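Local coordinates for uncharacterized protein (Leishmania major, PDB 2B4W) that is of unknown function but belongs to a family of the beta-fructosidase clan, and may bind or act on carbohydrate, at residues V25-S34 against I45-D53; W55-F63 against A73-P84. All coordinates share one frame; numbering follows the deposited sequence.

Contact 1. Residues V25-S34 against I45-D53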
loop_
_atom_site.group_PDB
_atom_site.type_symbol
_atom_site.label_atom_id
_atom_site.label_comp_id
_atom_site.label_asym_id
_atom_site.label_seq_id
_atom_site.Cartn_x
_atom_site.Cartn_y
_atom_site.Cartn_z
ATOM N N VAL A 25 -13.140 17.328 -0.038
ATOM C CA VAL A 25 -12.970 16.967 1.382
ATOM C C VAL A 25 -12.244 18.081 2.114
ATOM O O VAL A 25 -11.320 17.838 2.892
ATOM C CB VAL A 25 -12.216 15.643 1.580
ATOM C CG1 VAL A 25 -12.945 14.518 0.851
ATOM C CG2 VAL A 25 -10.779 15.760 1.099
ATOM N N ASP A 26 -12.657 19.316 1.837
ATOM C CA ASP A 26 -12.055 20.491 2.461
ATOM C C ASP A 26 -12.000 20.380 3.975
ATOM O O ASP A 26 -12.941 19.936 4.634
ATOM C CB ASP A 26 -12.862 21.719 2.021
ATOM C CG ASP A 26 -12.690 22.017 0.542
ATOM O OD1 ASP A 26 -11.764 21.476 -0.104
ATOM O OD2 ASP A 26 -13.502 22.809 0.022
ATOM N N GLY A 27 -10.894 20.737 4.623
ATOM C CA GLY A 27 -10.885 20.656 6.080
ATOM C C GLY A 27 -10.180 19.413 6.579
ATOM O O GLY A 27 -9.732 19.386 7.730
ATOM N N TYR A 28 -10.102 18.423 5.682
ATOM C CA TYR A 28 -9.461 17.154 5.991
ATOM C C TYR A 28 -8.113 16.952 5.315
ATOM O O TYR A 28 -7.809 17.491 4.258
ATOM C CB TYR A 28 -10.354 15.985 5.587
ATOM C CG TYR A 28 -11.582 15.800 6.425
ATOM C CD1 TYR A 28 -12.722 16.551 6.138
ATOM C CD2 TYR A 28 -11.610 14.894 7.470
ATOM C CE1 TYR A 28 -13.854 16.374 6.910
ATOM C CE2 TYR A 28 -12.752 14.719 8.245
ATOM C CZ TYR A 28 -13.861 15.472 7.952
ATOM O OH TYR A 28 -15.011 15.313 8.702
ATOM N N ASP A 29 -7.302 16.118 5.963
ATOM C CA ASP A 29 -6.117 15.548 5.345
ATOM C C ASP A 29 -6.571 14.283 4.602
ATOM O O ASP A 29 -7.560 13.651 4.989
ATOM C CB ASP A 29 -5.046 15.165 6.348
ATOM C CG ASP A 29 -4.205 16.310 6.854
ATOM O OD1 ASP A 29 -4.205 17.367 6.198
ATOM O OD2 ASP A 29 -3.553 16.152 7.905
ATOM N N VAL A 30 -5.845 13.941 3.566
ATOM C CA VAL A 30 -6.033 12.716 2.804
ATOM C C VAL A 30 -4.659 12.081 2.629
ATOM O O VAL A 30 -3.771 12.777 2.143
ATOM C CB VAL A 30 -6.651 12.950 1.422
ATOM C CG1 VAL A 30 -6.771 11.593 0.722
ATOM C CG2 VAL A 30 -7.997 13.642 1.525
ATOM N N TYR A 31 -4.483 10.840 3.037
ATOM C CA TYR A 31 -3.150 10.245 3.047
ATOM C C TYR A 31 -3.306 8.724 3.058
ATOM O O TYR A 31 -4.448 8.305 2.970
ATOM C CB TYR A 31 -2.326 10.752 4.209
ATOM C CG TYR A 31 -2.778 10.462 5.606
ATOM C CD1 TYR A 31 -3.808 11.165 6.227
ATOM C CD2 TYR A 31 -2.148 9.467 6.329
ATOM C CE1 TYR A 31 -4.163 10.840 7.522
ATOM C CE2 TYR A 31 -2.495 9.137 7.615
ATOM C CZ TYR A 31 -3.521 9.843 8.211
ATOM O OH TYR A 31 -3.872 9.512 9.502
ATOM N N ASN A 32 -2.186 8.039 3.123
ATOM C CA ASN A 32 -2.047 6.601 3.029
ATOM C C ASN A 32 -3.133 5.991 2.138
ATOM O O ASN A 32 -3.971 5.191 2.543
ATOM C CB ASN A 32 -2.069 5.997 4.425
ATOM C CG ASN A 32 -0.880 6.447 5.253
ATOM O OD1 ASN A 32 0.034 7.122 4.783
ATOM N ND2 ASN A 32 -0.893 6.048 6.518
ATOM N N CYS A 33 -3.093 6.402 0.880
ATOM C CA CYS A 33 -4.100 5.976 -0.096
ATOM C C CYS A 33 -3.877 4.532 -0.504
ATOM O O CYS A 33 -2.823 3.948 -0.232
ATOM C CB CYS A 33 -4.007 6.897 -1.303
ATOM S SG CYS A 33 -4.559 8.599 -0.953
ATOM N N SER A 34 -4.866 3.961 -1.196
ATOM C CA SER A 34 -4.600 2.724 -1.915
ATOM C C SER A 34 -3.703 3.014 -3.113
ATOM O O SER A 34 -3.459 4.177 -3.467
ATOM C CB SER A 34 -5.866 2.060 -2.436
ATOM O OG SER A 34 -6.570 2.899 -3.304
ATOM N N ILE A 45 -8.890 6.358 -6.832
ATOM C CA ILE A 45 -8.045 6.084 -5.679
ATOM C C ILE A 45 -8.904 6.104 -4.402
ATOM O O ILE A 45 -9.822 6.919 -4.314
ATOM C CB ILE A 45 -6.861 7.046 -5.563
ATOM C CG1 ILE A 45 -5.769 6.460 -4.688
ATOM C CG2 ILE A 45 -7.256 8.432 -5.073
ATOM C CD1 ILE A 45 -4.455 7.202 -4.619
ATOM N N TYR A 46 -8.611 5.188 -3.480
ATOM C CA TYR A 46 -9.182 5.296 -2.139
ATOM C C TYR A 46 -8.213 6.069 -1.251
ATOM O O TYR A 46 -7.004 5.839 -1.307
ATOM C CB TYR A 46 -9.435 3.943 -1.479
ATOM C CG TYR A 46 -10.470 3.102 -2.169
ATOM C CD1 TYR A 46 -11.833 3.303 -1.984
ATOM C CD2 TYR A 46 -10.046 2.083 -3.012
ATOM C CE1 TYR A 46 -12.775 2.511 -2.632
ATOM C CE2 TYR A 46 -10.972 1.302 -3.655
ATOM C CZ TYR A 46 -12.324 1.513 -3.465
ATOM O OH TYR A 46 -13.174 0.689 -4.145
ATOM N N GLY A 47 -8.733 6.959 -0.425
ATOM C CA GLY A 47 -7.909 7.699 0.511
ATOM C C GLY A 47 -8.427 7.595 1.940
ATOM O O GLY A 47 -9.615 7.418 2.218
ATOM N N ARG A 48 -7.461 7.716 2.835
ATOM C CA ARG A 48 -7.743 7.807 4.267
ATOM C C ARG A 48 -7.929 9.280 4.581
ATOM O O ARG A 48 -7.032 10.090 4.286
ATOM C CB ARG A 48 -6.644 7.154 5.073
ATOM C CG ARG A 48 -6.542 7.418 6.545
ATOM C CD ARG A 48 -5.200 6.960 7.143
ATOM N NE ARG A 48 -5.257 7.021 8.577
ATOM C CZ ARG A 48 -4.591 6.476 9.547
ATOM N NH1 ARG A 48 -3.566 5.667 9.406
ATOM N NH2 ARG A 48 -4.974 6.770 10.799
ATOM N N VAL A 49 -9.095 9.627 5.044
ATOM C CA VAL A 49 -9.576 10.955 5.338
ATOM C C VAL A 49 -9.740 11.170 6.849
ATOM O O VAL A 49 -10.502 10.535 7.564
ATOM C CB VAL A 49 -10.901 11.224 4.611
ATOM C CG1 VAL A 49 -11.252 12.701 4.680
ATOM C CG2 VAL A 49 -10.748 10.755 3.169
ATOM N N GLU A 50 -8.963 12.135 7.336
ATOM C CA GLU A 50 -8.895 12.431 8.756
ATOM C C GLU A 50 -8.420 13.866 8.944
ATOM O O GLU A 50 -7.589 14.388 8.199
ATOM C CB GLU A 50 -8.017 11.388 9.413
ATOM C CG GLU A 50 -7.714 11.571 10.899
ATOM C CD GLU A 50 -6.785 10.466 11.373
ATOM O OE1 GLU A 50 -5.567 10.580 11.179
ATOM O OE2 GLU A 50 -7.262 9.464 11.932
ATOM N N LYS A 51 -9.003 14.477 9.961
ATOM C CA LYS A 51 -8.652 15.768 10.528
ATOM C C LYS A 51 -7.219 15.765 11.017
ATOM O O LYS A 51 -6.745 14.844 11.687
ATOM C CB LYS A 51 -9.619 16.091 11.678
ATOM C CG LYS A 51 -10.714 17.061 11.264
ATOM C CD LYS A 51 -11.468 17.697 12.411
ATOM C CE LYS A 51 -10.673 18.320 13.528
ATOM N NZ LYS A 51 -10.926 19.751 13.845
ATOM N N ARG A 52 -6.467 16.809 10.664
ATOM C CA ARG A 52 -5.075 16.763 11.040
ATOM C C ARG A 52 -4.853 16.800 12.554
ATOM O O ARG A 52 -3.890 16.206 13.057
ATOM C CB ARG A 52 -4.254 17.910 10.424
ATOM C CG ARG A 52 -2.796 17.492 10.618
ATOM C CD ARG A 52 -1.797 18.392 9.964
ATOM N NE ARG A 52 -1.961 18.509 8.524
ATOM C CZ ARG A 52 -1.380 19.451 7.793
ATOM N NH1 ARG A 52 -0.599 20.355 8.368
ATOM N NH2 ARG A 52 -1.603 19.463 6.488
ATOM N N ASP A 53 -5.735 17.495 13.273
ATOM C CA ASP A 53 -5.475 17.601 14.713
ATOM C C ASP A 53 -6.129 16.523 15.551
ATOM O O ASP A 53 -6.363 16.743 16.741
ATOM C CB ASP A 53 -5.949 18.969 15.220
ATOM C CG ASP A 53 -7.395 19.211 14.840
ATOM O OD1 ASP A 53 -8.028 18.225 14.413
ATOM O OD2 ASP A 53 -7.876 20.352 14.968
HETATM O O HOH W 1 -7.371 19.067 8.972
#
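Asp-29, Val-30 and Tyr-31 run antiparallel to Glu-50, Val-49 and Arg-48. The short strand axes come within 4.7 Å, with 139° between their directions, so the pair is twisted. Asp-29 with Glu-50 and Tyr-31 with Arg-48 are hydrogen-bonded pairs. Val-30 with Val-49 is a non-hydrogen-bonded pair between them. Farther along, Ser-34 N gives a bond to Tyr-46 O, and Ser-34 OG takes one from Tyr-46 N at 3.1 Å.

Tyr-31 and Arg-48 meet on one face of the sheet. With CG between the backbone N and the carbonyl carbon (chi1 63°), the Tyr-31 ring lies against the extended Arg-48 chain. Arg-48 CD sits over the ring, 3.8 Å from its centroid, a CH-pi contact. Tyr-31 OH lies over the guanidinium face, too poorly angled for a bond from Arg-48 NE at 3.0 Å. It donates instead to Glu-50 OE1 at 2.6 Å, from above the carboxylate plane. Outside the segments, Lys-256 makes a salt bridge to Glu-50 OE1, and Asp-83 one to Arg-48 NH1. Toward the surface, Arg-52 NE forms a salt bridge to the syn lone pair of Asp-29 OD2 at 2.9 Å, the flat groups nearly coplanar.

Val-30 and Val-49 point to the other face. Val-49 CG1 also packs 3.5 Å from Tyr-28 CB. A type II turn, Val-25 to Tyr-28, precedes strand 29-31. Strand 42-50 also pairs with strands 37-39 and 59-67, consistent with the five-bladed beta-propeller known for this clan.

Contact 2. Residues W55-F63 against A73-P84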
loop_
_atom_site.group_PDB
_atom_site.type_symbol
_atom_site.label_atom_id
_atom_site.label_comp_id
_atom_site.label_asym_id
_atom_site.label_seq_id
_atom_site.Cartn_x
_atom_site.Cartn_y
_atom_site.Cartn_z
ATOM N N TRP A 55 -6.366 11.938 16.196
ATOM C CA TRP A 55 -5.903 10.595 15.905
ATOM C C TRP A 55 -6.998 9.549 15.990
ATOM O O TRP A 55 -8.033 9.676 16.645
ATOM C CB TRP A 55 -4.731 10.286 16.871
ATOM C CG TRP A 55 -3.590 11.213 16.523
ATOM C CD1 TRP A 55 -3.492 12.550 16.781
ATOM C CD2 TRP A 55 -2.387 10.851 15.838
ATOM N NE1 TRP A 55 -2.300 13.042 16.300
ATOM C CE2 TRP A 55 -1.605 12.013 15.718
ATOM C CE3 TRP A 55 -1.907 9.647 15.320
ATOM C CZ2 TRP A 55 -0.354 12.013 15.096
ATOM C CZ3 TRP A 55 -0.670 9.653 14.708
ATOM C CH2 TRP A 55 0.096 10.824 14.598
ATOM N N ALA A 56 -6.783 8.453 15.271
ATOM C CA ALA A 56 -7.738 7.362 15.186
ATOM C C ALA A 56 -9.167 7.822 14.884
ATOM O O ALA A 56 -10.055 7.237 15.519
ATOM C CB ALA A 56 -7.763 6.527 16.463
ATOM N N ALA A 57 -9.349 8.765 13.977
ATOM C CA ALA A 57 -10.603 9.362 13.565
ATOM C C ALA A 57 -10.744 9.522 12.041
ATOM O O ALA A 57 -11.114 10.601 11.575
ATOM C CB ALA A 57 -10.762 10.750 14.174
ATOM N N SER A 58 -10.437 8.454 11.322
ATOM C CA SER A 58 -10.461 8.329 9.879
ATOM C C SER A 58 -11.697 7.594 9.397
ATOM O O SER A 58 -12.231 6.810 10.165
ATOM C CB SER A 58 -9.207 7.566 9.408
ATOM O OG SER A 58 -8.171 8.159 10.162
ATOM N N HIS A 59 -12.038 7.923 8.164
ATOM C CA HIS A 59 -12.948 7.148 7.345
ATOM C C HIS A 59 -12.276 7.009 5.971
ATOM O O HIS A 59 -11.237 7.631 5.749
ATOM C CB HIS A 59 -14.322 7.796 7.245
ATOM C CG HIS A 59 -14.293 9.133 6.572
ATOM N ND1 HIS A 59 -13.765 10.258 7.149
ATOM C CD2 HIS A 59 -14.725 9.518 5.357
ATOM C CE1 HIS A 59 -13.877 11.282 6.329
ATOM N NE2 HIS A 59 -14.469 10.864 5.209
ATOM N N VAL A 60 -12.838 6.213 5.081
ATOM C CA VAL A 60 -12.254 6.079 3.757
ATOM C C VAL A 60 -13.222 6.605 2.705
ATOM O O VAL A 60 -14.420 6.322 2.724
ATOM C CB VAL A 60 -11.912 4.627 3.379
ATOM C CG1 VAL A 60 -11.750 4.530 1.860
ATOM C CG2 VAL A 60 -10.683 4.138 4.124
ATOM N N ARG A 61 -12.692 7.391 1.777
ATOM C CA ARG A 61 -13.482 7.820 0.631
ATOM C C ARG A 61 -12.918 7.257 -0.677
ATOM O O ARG A 61 -11.749 6.878 -0.770
ATOM C CB ARG A 61 -13.544 9.339 0.544
ATOM C CG ARG A 61 -14.323 9.994 1.677
ATOM C CD ARG A 61 -15.794 9.673 1.663
ATOM N NE ARG A 61 -16.577 10.360 0.663
ATOM C CZ ARG A 61 -16.822 11.619 0.389
ATOM N NH1 ARG A 61 -16.329 12.649 1.064
ATOM N NH2 ARG A 61 -17.629 11.867 -0.641
ATOM N N LEU A 62 -13.774 7.216 -1.681
ATOM C CA LEU A 62 -13.374 6.889 -3.045
ATOM C C LEU A 62 -13.244 8.219 -3.802
ATOM O O LEU A 62 -14.198 8.986 -3.700
ATOM C CB LEU A 62 -14.384 6.001 -3.752
ATOM C CG LEU A 62 -14.126 5.647 -5.222
ATOM C CD1 LEU A 62 -12.970 4.660 -5.372
ATOM C CD2 LEU A 62 -15.406 5.098 -5.840
ATOM N N PHE A 63 -12.122 8.406 -4.492
ATOM C CA PHE A 63 -11.858 9.529 -5.353
ATOM C C PHE A 63 -11.618 9.126 -6.826
ATOM O O PHE A 63 -10.952 8.132 -7.148
ATOM C CB PHE A 63 -10.626 10.311 -4.915
ATOM C CG PHE A 63 -10.646 10.818 -3.483
ATOM C CD1 PHE A 63 -10.350 9.965 -2.444
ATOM C CD2 PHE A 63 -10.943 12.142 -3.228
ATOM C CE1 PHE A 63 -10.380 10.440 -1.133
ATOM C CE2 PHE A 63 -10.952 12.633 -1.941
ATOM C CZ PHE A 63 -10.674 11.763 -0.911
ATOM N N ALA A 73 -13.625 13.577 -4.560
ATOM C CA ALA A 73 -14.311 12.533 -3.808
ATOM C C ALA A 73 -15.595 12.154 -4.514
ATOM O O ALA A 73 -16.277 13.038 -5.047
ATOM C CB ALA A 73 -14.564 13.042 -2.389
ATOM N N VAL A 74 -15.918 10.868 -4.505
ATOM C CA VAL A 74 -17.198 10.455 -5.061
ATOM C C VAL A 74 -18.267 10.519 -3.965
ATOM O O VAL A 74 -18.084 9.846 -2.949
ATOM C CB VAL A 74 -17.191 9.031 -5.630
ATOM C CG1 VAL A 74 -18.624 8.575 -5.885
ATOM C CG2 VAL A 74 -16.344 8.959 -6.890
ATOM N N PRO A 75 -19.310 11.297 -4.199
ATOM C CA PRO A 75 -20.393 11.457 -3.227
ATOM C C PRO A 75 -20.875 10.162 -2.600
ATOM O O PRO A 75 -20.956 9.134 -3.264
ATOM C CB PRO A 75 -21.518 12.061 -4.101
ATOM C CG PRO A 75 -20.754 12.925 -5.044
ATOM C CD PRO A 75 -19.553 12.102 -5.419
ATOM N N GLU A 76 -21.192 10.218 -1.311
ATOM C CA GLU A 76 -22.037 9.284 -0.607
ATOM C C GLU A 76 -21.585 7.828 -0.540
ATOM O O GLU A 76 -22.428 6.936 -0.399
ATOM C CB GLU A 76 -23.426 9.266 -1.280
ATOM C CG GLU A 76 -24.202 10.553 -1.008
ATOM C CD GLU A 76 -25.500 10.605 -1.788
ATOM O OE1 GLU A 76 -26.231 9.591 -1.809
ATOM O OE2 GLU A 76 -25.759 11.676 -2.378
ATOM N N LEU A 77 -20.305 7.584 -0.629
ATOM C CA LEU A 77 -19.609 6.335 -0.433
ATOM C C LEU A 77 -18.562 6.557 0.670
ATOM O O LEU A 77 -17.806 7.524 0.586
ATOM C CB LEU A 77 -18.870 5.846 -1.657
ATOM C CG LEU A 77 -19.638 5.456 -2.911
ATOM C CD1 LEU A 77 -18.653 5.079 -4.014
ATOM C CD2 LEU A 77 -20.577 4.306 -2.622
ATOM N N SER A 78 -18.533 5.669 1.653
ATOM C CA SER A 78 -17.464 5.739 2.636
ATOM C C SER A 78 -17.372 4.431 3.402
ATOM O O SER A 78 -18.288 3.615 3.369
ATOM C CB SER A 78 -17.697 6.907 3.600
ATOM O OG SER A 78 -18.682 6.551 4.548
ATOM N N TRP A 79 -16.251 4.234 4.076
ATOM C CA TRP A 79 -15.976 3.043 4.868
ATOM C C TRP A 79 -15.314 3.493 6.168
ATOM O O TRP A 79 -14.527 4.437 6.155
ATOM C CB TRP A 79 -15.111 2.036 4.100
ATOM C CG TRP A 79 -15.734 1.606 2.802
ATOM C CD1 TRP A 79 -16.440 0.447 2.611
ATOM C CD2 TRP A 79 -15.735 2.278 1.531
ATOM N NE1 TRP A 79 -16.873 0.367 1.315
ATOM C CE2 TRP A 79 -16.454 1.473 0.622
ATOM C CE3 TRP A 79 -15.200 3.479 1.061
ATOM C CZ2 TRP A 79 -16.633 1.848 -0.705
ATOM C CZ3 TRP A 79 -15.365 3.867 -0.253
ATOM C CH2 TRP A 79 -16.089 3.036 -1.125
ATOM N N GLU A 80 -15.651 2.837 7.279
ATOM C CA GLU A 80 -15.098 3.163 8.582
ATOM C C GLU A 80 -13.785 2.420 8.790
ATOM O O GLU A 80 -13.737 1.458 9.551
ATOM C CB GLU A 80 -16.013 2.787 9.757
ATOM C CG GLU A 80 -17.408 3.338 9.584
ATOM C CD GLU A 80 -17.444 4.851 9.598
ATOM O OE1 GLU A 80 -16.792 5.441 10.481
ATOM O OE2 GLU A 80 -18.115 5.436 8.719
ATOM N N LEU A 81 -12.763 2.878 8.081
ATOM C CA LEU A 81 -11.454 2.273 8.141
ATOM C C LEU A 81 -10.365 3.324 7.957
ATOM O O LEU A 81 -10.675 4.425 7.524
ATOM C CB LEU A 81 -11.304 1.195 7.044
ATOM C CG LEU A 81 -12.379 0.137 6.887
ATOM C CD1 LEU A 81 -12.434 -0.415 5.467
ATOM C CD2 LEU A 81 -12.175 -1.001 7.885
ATOM N N GLU A 82 -9.137 2.922 8.253
ATOM C CA GLU A 82 -7.877 3.556 7.965
ATOM C C GLU A 82 -7.099 2.808 6.872
ATOM O O GLU A 82 -7.353 1.628 6.637
ATOM C CB GLU A 82 -6.968 3.617 9.210
ATOM C CG GLU A 82 -7.692 4.052 10.475
ATOM C CD GLU A 82 -6.779 4.153 11.679
ATOM O OE1 GLU A 82 -5.749 3.441 11.734
ATOM O OE2 GLU A 82 -7.112 4.961 12.569
ATOM N N ASP A 83 -6.140 3.481 6.253
ATOM C CA ASP A 83 -5.165 2.895 5.339
ATOM C C ASP A 83 -5.759 1.888 4.359
ATOM O O ASP A 83 -5.495 0.688 4.495
ATOM C CB ASP A 83 -4.077 2.170 6.119
ATOM C CG ASP A 83 -3.407 3.089 7.124
ATOM O OD1 ASP A 83 -3.611 4.308 6.977
ATOM O OD2 ASP A 83 -2.713 2.572 8.019
ATOM N N PRO A 84 -6.540 2.368 3.405
ATOM C CA PRO A 84 -7.178 1.434 2.462
ATOM C C PRO A 84 -6.158 0.810 1.501
ATOM O O PRO A 84 -5.060 1.322 1.302
ATOM C CB PRO A 84 -8.167 2.312 1.725
ATOM C CG PRO A 84 -7.662 3.700 1.877
ATOM C CD PRO A 84 -6.848 3.783 3.124
HETATM O O HOH W 2 -9.556 5.527 12.441
HETATM O O HOH W 3 -14.125 5.399 10.870
HETATM O O HOH W 4 -16.466 8.357 -1.479
#
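Val-60 and Trp-79 form a single antiparallel bridge, bonded both ways through their backbones. Val-60 N reaches Trp-79 O at 2.7 Å, in the carbonyl plane. Trp-79 N returns a bond to a lone pair of Val-60 O. Nearer strand 70-73, Val-74 N gives an almost straight bond to Leu-62 O (172° at the hydrogen), and Phe-63 pairs with Ala-73 without hydrogen bonds.

Arg-61 makes the main side-chain polar link. Its chain bends at chi2 (-66°) and chi3 (-75°), which brings the guanidinium back to Ala-73, whose CB lies over one face. NH2 bonds Val-74 O at 3.1 Å, with the donor well above the carbonyl plane. NE makes a weak bond to Leu-77 O. A water accepts from Arg-61 NE and Leu-62 N, and it lies close to Val-74 O and Leu-77 O.

This is strand 59-67 of the mixed sheet, flanked by the loop that leads from strand 70-73 to strand 84-89 in the next, four-stranded antiparallel sheet. A type II turn from Val-74 to Leu-77 and an inverse gamma turn centred on Glu-80 shape that loop.

Among apolar contacts, Val-60 CG1 is 3.7 Å from Trp-79 CE3, while CG2 lies 3.8 Å from Pro-84 CG. Leu-62 CB also touches the Trp-79 ring. Leu-62 CD2 packs against Leu-77 CD1 at 3.7 Å, the side chains alongside and pointing the same way. Phe-63 CE2 touches Ala-73 CB.

Near Ser-58, one water donates to Glu-82 OE2 and accepts from Ser-58 N. Another donates to Ser-58 O and Glu-80 OE1. Leu-81 O is buried here with no partner in the model.

How the contacts relate
Contacts 1 and 2 share one mixed sheet and follow each other along the chain. Strand 42-50 of contact 1 and strand 59-67 of contact 2 are sheet neighbours, tied by backbone bonds such as Ile-45 with Phe-63. Their centres lie about 8 Å apart. Contact 1 is mostly buried, and its regular strand pairing carries charged and aromatic groups. Contact 2 is only partly buried. Its two bridges lie apart, only one of them hydrogen-bonded. It has more apolar packing, and waters mediate part of its polar contact along the loop to the next sheet. Asp-83, where the chain turns a corner before strand 84-89, is held by a salt bridge from Arg-48 of contact 1. The Trp-79 ring meets Tyr-46 edge-to-face.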